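Local coordinates for protein triacylglycerol lipase (PDB 3O0D) that probably hydrolyses the ester bonds of triacylglycerols as a secreted, glycosylated yeast lipase of the alpha/beta-hydrolase fold, at residues 2-8 with 264-270; 30-34 with 57-61. Residues are numbered along the deposited sequence.

Residues far apart in sequence can be neighbours in one sheet, and this lipase illustrates it near both ends of its sheet. Contact 1 (2-8 with 264-270) builds one end, where strand 3-8 bonds along one edge first to 269-270 and then, after a break, to 262-265; contact 2 (30-34 with 57-61) lays a loop against strand 53-60, the outermost strand at the other end. Their centres are about 36 Å apart, on opposite sides of the chain's centre, and their nearest atoms about 25 Å apart. Along the chain, contact 2 is nested inside the long loop closed by contact 1, so the N-terminal region contributes to both ends of the sheet.

Contact 1 of 2, residues 2-8 with 264-270; sequences YTSTETS and MCQGQSN
At the end of the central alpha/beta-hydrolase sheet, N-terminal strand 3-8, broken near T5, meets two pieces of 264-270 on one edge, a short mixed pairing. T7 faces C265 as an antiparallel non-hydrogen-bonded pair (CA-CA 4.5 Å) and S8 faces M264 as a hydrogen-bonded one (5.2 Å); after Q266-Q268 reverse the chain, T3 meets S269 in a weakly bonded parallel pairing (4.9 Å).

Backbone hydrogen bonds fix this register. S8 N donates to M264 O (2.9 Å), M264 N to S8 O (2.8 Å) and Q266 N to E6 O (3.0 Å). In the parallel part, Y2 O accepts from Q268 N (2.7 Å) and S269 N (3.3 Å), while S4 N donates to S269 O (3.2 Å). G267, at phi 87°, passes where a CB would crowd Y2 O and S4 CB.

Across the break, S4 OG (chi1 t) accepts from E6 N (3.1 Å), an ST turn. N270, also t, directs ND2 to E6 O and Q266 O (both 2.9 Å), while its OD1 accepts from Q272 N.

Water links E6 OE1 (2.7 Å) to Q266 NE2 (3.0 Å), and another joins S8 OG to M264 O (both 3.0 Å). Q266 OE1 accepts from V213 N, Y2 OH bonds E209 and C265 forms a disulfide with C273.

The chemistry is thus chiefly that of main-chain amides, with S4 OG and N270 ND2 supplying side-chain bonds where strand pairing lapses.

Contact 2 of 2, residues 30-34 with 57-61; sequences CVGPG and EEFHD
V31, H60 and E58 carry most of this contact: without direct hydrogen bonds, an irregular loop packs by van der Waals contact and one water bridge on strand 53-60, outermost at its end of the alpha/beta-hydrolase sheet. The closest CA pairs are V31-E58 (6.7 Å) and G32-H60 (6.2 Å).

V31 (chi1 t) points toward the strand, its CG1 3.4 Å from F59 O and 3.5 Å from E58 OE2. H60 (chi1 156°) also points across: its CE1 is 3.7 Å from P33 CD and its ND1, weakly hydrogen-bonded to S69 OG, 4.0 Å from G32 CA. G32, at phi 140° and psi -168°, adopts a conformation that calls for glycine. A water accepts from G32 N (2.8 Å) and donates to E58 OE2 (2.7 Å); E58 (chi1 m, chi2 t) accepts at OE1 from I37 N.

The loop follows helix 12-27, tied at C30 to C299 by a disulfide. Strand 53-60 pairs with strand 68-75, whose Y71 touches V31, while F59, turned away, meets Q139 of helix 127-150.

Contact 1 of 2, residues 2-8 with 264-270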
loop_
_atom_site.group_PDB
_atom_site.type_symbol
_atom_site.label_atom_id
_atom_site.label_comp_id
_atom_site.label_asym_id
_atom_site.label_seq_id
_atom_site.Cartn_x
_atom_site.Cartn_y
_atom_site.Cartn_z
ATOM N N TYR A 2 -9.275 14.866 10.622
ATOM C CA TYR A 2 -8.531 14.905 11.869
ATOM C C TYR A 2 -7.043 15.293 11.550
ATOM O O TYR A 2 -6.346 14.621 10.750
ATOM C CB TYR A 2 -8.615 13.567 12.570
ATOM C CG TYR A 2 -10.053 13.196 12.947
ATOM C CD1 TYR A 2 -10.725 13.917 13.968
ATOM C CD2 TYR A 2 -10.738 12.175 12.270
ATOM C CE1 TYR A 2 -12.052 13.604 14.330
ATOM C CE2 TYR A 2 -12.105 11.846 12.625
ATOM C CZ TYR A 2 -12.721 12.568 13.662
ATOM O OH TYR A 2 -14.012 12.277 14.058
ATOM N N THR A 3 -6.620 16.431 12.070
ATOM C CA THR A 3 -5.275 16.909 11.752
ATOM C C THR A 3 -4.436 16.876 13.011
ATOM O O THR A 3 -4.964 16.988 14.104
ATOM C CB THR A 3 -5.291 18.352 11.195
ATOM O OG1 THR A 3 -5.708 19.250 12.199
ATOM C CG2 THR A 3 -6.261 18.454 9.999
ATOM N N SER A 4 -3.118 16.844 12.860
ATOM C CA SER A 4 -2.285 16.854 14.032
ATOM C C SER A 4 -0.937 17.311 13.560
ATOM O O SER A 4 -0.671 17.231 12.339
ATOM C CB SER A 4 -2.158 15.392 14.488
ATOM O OG SER A 4 -1.456 15.256 15.694
ATOM N N THR A 5 -0.085 17.716 14.524
ATOM C CA THR A 5 1.367 17.794 14.239
ATOM C C THR A 5 2.196 16.892 15.162
ATOM O O THR A 5 3.409 17.103 15.253
ATOM C CB THR A 5 1.904 19.184 14.345
ATOM O OG1 THR A 5 1.772 19.674 15.696
ATOM C CG2 THR A 5 1.059 20.111 13.374
ATOM N N GLU A 6 1.536 15.907 15.736
ATOM C CA GLU A 6 2.229 15.001 16.668
ATOM C C GLU A 6 2.890 13.888 15.901
ATOM O O GLU A 6 2.324 13.286 14.962
ATOM C CB GLU A 6 1.284 14.378 17.706
ATOM C CG GLU A 6 0.594 15.419 18.560
ATOM C CD GLU A 6 -0.213 14.781 19.734
ATOM O OE1 GLU A 6 -0.745 13.644 19.622
ATOM O OE2 GLU A 6 -0.333 15.460 20.775
ATOM N N THR A 7 4.166 13.612 16.285
ATOM C CA THR A 7 4.852 12.452 15.641
ATOM C C THR A 7 5.650 11.757 16.726
ATOM O O THR A 7 5.827 12.362 17.791
ATOM C CB THR A 7 5.851 12.830 14.468
ATOM O OG1 THR A 7 6.940 13.652 14.965
ATOM C CG2 THR A 7 5.034 13.610 13.374
ATOM N N SER A 8 6.087 10.541 16.473
ATOM C CA SER A 8 6.834 9.748 17.470
ATOM C C SER A 8 7.913 8.945 16.722
ATOM O O SER A 8 7.747 8.528 15.582
ATOM C CB SER A 8 5.842 8.680 18.096
ATOM O OG SER A 8 4.910 9.367 18.931
ATOM N N MET A 264 6.248 7.993 13.313
ATOM C CA MET A 264 4.832 7.636 13.198
ATOM C C MET A 264 4.036 8.928 13.376
ATOM O O MET A 264 4.295 9.713 14.298
ATOM C CB MET A 264 4.503 6.706 14.400
ATOM C CG MET A 264 5.385 5.445 14.549
ATOM S SD MET A 264 5.299 4.427 13.092
ATOM C CE MET A 264 3.596 3.700 13.213
ATOM N N CYS A 265 3.107 9.208 12.439
ATOM C CA CYS A 265 2.414 10.512 12.422
ATOM C C CYS A 265 1.017 10.295 12.950
ATOM O O CYS A 265 0.413 9.361 12.492
ATOM C CB CYS A 265 2.267 10.925 10.935
ATOM S SG CYS A 265 3.965 11.050 10.193
ATOM N N GLN A 266 0.578 11.162 13.836
ATOM C CA GLN A 266 -0.917 11.197 14.210
ATOM C C GLN A 266 -1.712 11.808 13.073
ATOM O O GLN A 266 -1.229 12.614 12.264
ATOM C CB GLN A 266 -1.186 11.929 15.448
ATOM C CG GLN A 266 -0.503 11.287 16.692
ATOM C CD GLN A 266 -1.173 10.092 17.215
ATOM O OE1 GLN A 266 -1.891 9.402 16.516
ATOM N NE2 GLN A 266 -0.891 9.769 18.488
ATOM N N GLY A 267 -2.964 11.393 13.018
ATOM C CA GLY A 267 -3.967 12.076 12.172
ATOM C C GLY A 267 -4.124 11.700 10.737
ATOM O O GLY A 267 -3.317 10.982 10.117
ATOM N N GLN A 268 -5.136 12.308 10.110
ATOM C CA GLN A 268 -5.349 11.981 8.736
ATOM C C GLN A 268 -4.585 12.965 7.809
ATOM O O GLN A 268 -4.508 12.731 6.600
ATOM C CB GLN A 268 -6.900 11.958 8.398
ATOM C CG GLN A 268 -7.610 10.771 9.106
ATOM C CD GLN A 268 -9.124 10.879 9.063
ATOM O OE1 GLN A 268 -9.862 9.847 9.060
ATOM N NE2 GLN A 268 -9.596 12.111 9.074
ATOM N N SER A 269 -4.145 14.080 8.378
ATOM C CA SER A 269 -3.238 15.009 7.683
ATOM C C SER A 269 -2.332 15.631 8.708
ATOM O O SER A 269 -2.781 16.066 9.782
ATOM C CB SER A 269 -4.069 16.054 6.861
ATOM O OG SER A 269 -3.280 17.158 6.393
ATOM N N ASN A 270 -1.003 15.660 8.437
ATOM C CA ASN A 270 -0.082 16.075 9.490
ATOM C C ASN A 270 1.046 16.878 8.844
ATOM O O ASN A 270 1.790 16.347 7.995
ATOM C CB ASN A 270 0.423 14.810 10.185
ATOM C CG ASN A 270 1.318 15.088 11.366
ATOM O OD1 ASN A 270 2.103 16.021 11.374
ATOM N ND2 ASN A 270 1.140 14.263 12.454
HETATM O O HOH W 1 0.823 11.531 20.254
HETATM O O HOH W 2 2.813 10.023 16.902
#

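Contact 2 of 2, residues 30-34 with 57-61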
loop_
_atom_site.group_PDB
_atom_site.type_symbol
_atom_site.label_atom_id
_atom_site.label_comp_id
_atom_site.label_asym_id
_atom_site.label_seq_id
_atom_site.Cartn_x
_atom_site.Cartn_y
_atom_site.Cartn_z
ATOM N N CYS A 30 9.553 -6.734 -10.505
ATOM C CA CYS A 30 10.164 -7.866 -11.209
ATOM C C CYS A 30 9.110 -8.715 -11.989
ATOM O O CYS A 30 9.524 -9.755 -12.551
ATOM C CB CYS A 30 11.024 -8.788 -10.276
ATOM S SG CYS A 30 12.417 -7.797 -9.562
ATOM N N VAL A 31 7.835 -8.344 -11.919
ATOM C CA VAL A 31 6.754 -9.012 -12.635
ATOM C C VAL A 31 6.438 -8.122 -13.811
ATOM O O VAL A 31 6.160 -6.923 -13.689
ATOM C CB VAL A 31 5.499 -9.113 -11.766
ATOM C CG1 VAL A 31 4.384 -9.898 -12.507
ATOM C CG2 VAL A 31 5.855 -9.923 -10.510
ATOM N N GLY A 32 6.493 -8.755 -14.950
ATOM C CA GLY A 32 6.085 -8.011 -16.158
ATOM C C GLY A 32 6.980 -8.337 -17.303
ATOM O O GLY A 32 7.768 -9.284 -17.250
ATOM N N PRO A 33 6.869 -7.530 -18.384
ATOM C CA PRO A 33 7.503 -8.098 -19.542
ATOM C C PRO A 33 8.944 -7.661 -19.480
ATOM O O PRO A 33 9.274 -6.653 -18.870
ATOM C CB PRO A 33 6.715 -7.486 -20.697
ATOM C CG PRO A 33 5.363 -7.045 -20.069
ATOM C CD PRO A 33 5.866 -6.508 -18.727
ATOM N N GLY A 34 9.828 -8.508 -19.906
ATOM C CA GLY A 34 11.223 -8.158 -19.802
ATOM C C GLY A 34 11.867 -8.510 -18.470
ATOM O O GLY A 34 13.122 -8.410 -18.314
ATOM N N GLU A 57 2.440 -17.533 -7.668
ATOM C CA GLU A 57 1.903 -17.124 -8.994
ATOM C C GLU A 57 2.203 -15.667 -9.199
ATOM O O GLU A 57 2.051 -14.878 -8.276
ATOM C CB GLU A 57 0.358 -17.295 -8.999
ATOM C CG GLU A 57 -0.231 -17.126 -10.391
ATOM C CD GLU A 57 -1.656 -17.717 -10.549
ATOM O OE1 GLU A 57 -2.001 -18.751 -9.911
ATOM O OE2 GLU A 57 -2.388 -17.151 -11.391
ATOM N N GLU A 58 2.503 -15.301 -10.459
ATOM C CA GLU A 58 2.568 -13.878 -10.812
ATOM C C GLU A 58 1.247 -13.536 -11.566
ATOM O O GLU A 58 0.558 -14.432 -12.110
ATOM C CB GLU A 58 3.682 -13.654 -11.798
ATOM C CG GLU A 58 5.060 -14.003 -11.417
ATOM C CD GLU A 58 6.048 -13.498 -12.480
ATOM O OE1 GLU A 58 7.262 -13.652 -12.265
ATOM O OE2 GLU A 58 5.609 -12.967 -13.554
ATOM N N PHE A 59 0.881 -12.268 -11.587
ATOM C CA PHE A 59 -0.208 -11.836 -12.448
ATOM C C PHE A 59 0.187 -10.490 -13.139
ATOM O O PHE A 59 0.972 -9.687 -12.592
ATOM C CB PHE A 59 -1.504 -11.711 -11.638
ATOM C CG PHE A 59 -1.410 -10.797 -10.396
ATOM C CD1 PHE A 59 -1.816 -9.454 -10.416
ATOM C CD2 PHE A 59 -0.939 -11.334 -9.165
ATOM C CE1 PHE A 59 -1.754 -8.617 -9.257
ATOM C CE2 PHE A 59 -0.822 -10.475 -8.021
ATOM C CZ PHE A 59 -1.256 -9.173 -8.059
ATOM N N HIS A 60 -0.364 -10.214 -14.341
ATOM C CA HIS A 60 0.031 -8.988 -15.028
ATOM C C HIS A 60 -1.151 -8.700 -15.978
ATOM O O HIS A 60 -1.531 -9.619 -16.727
ATOM C CB HIS A 60 1.354 -9.238 -15.757
ATOM C CG HIS A 60 1.586 -8.327 -16.927
ATOM N ND1 HIS A 60 2.272 -7.129 -16.838
ATOM C CD2 HIS A 60 1.227 -8.459 -18.235
ATOM C CE1 HIS A 60 2.270 -6.533 -18.030
ATOM N NE2 HIS A 60 1.655 -7.329 -18.892
ATOM N N ASP A 61 -1.740 -7.515 -15.882
ATOM C CA ASP A 61 -2.764 -7.097 -16.881
ATOM C C ASP A 61 -2.411 -5.666 -17.327
ATOM O O ASP A 61 -2.362 -4.750 -16.548
ATOM C CB ASP A 61 -4.162 -7.227 -16.272
ATOM C CG ASP A 61 -5.282 -7.095 -17.309
ATOM O OD1 ASP A 61 -4.979 -6.606 -18.418
ATOM O OD2 ASP A 61 -6.414 -7.412 -16.962
HETATM O O HOH W 3 7.197 -11.488 -15.114
#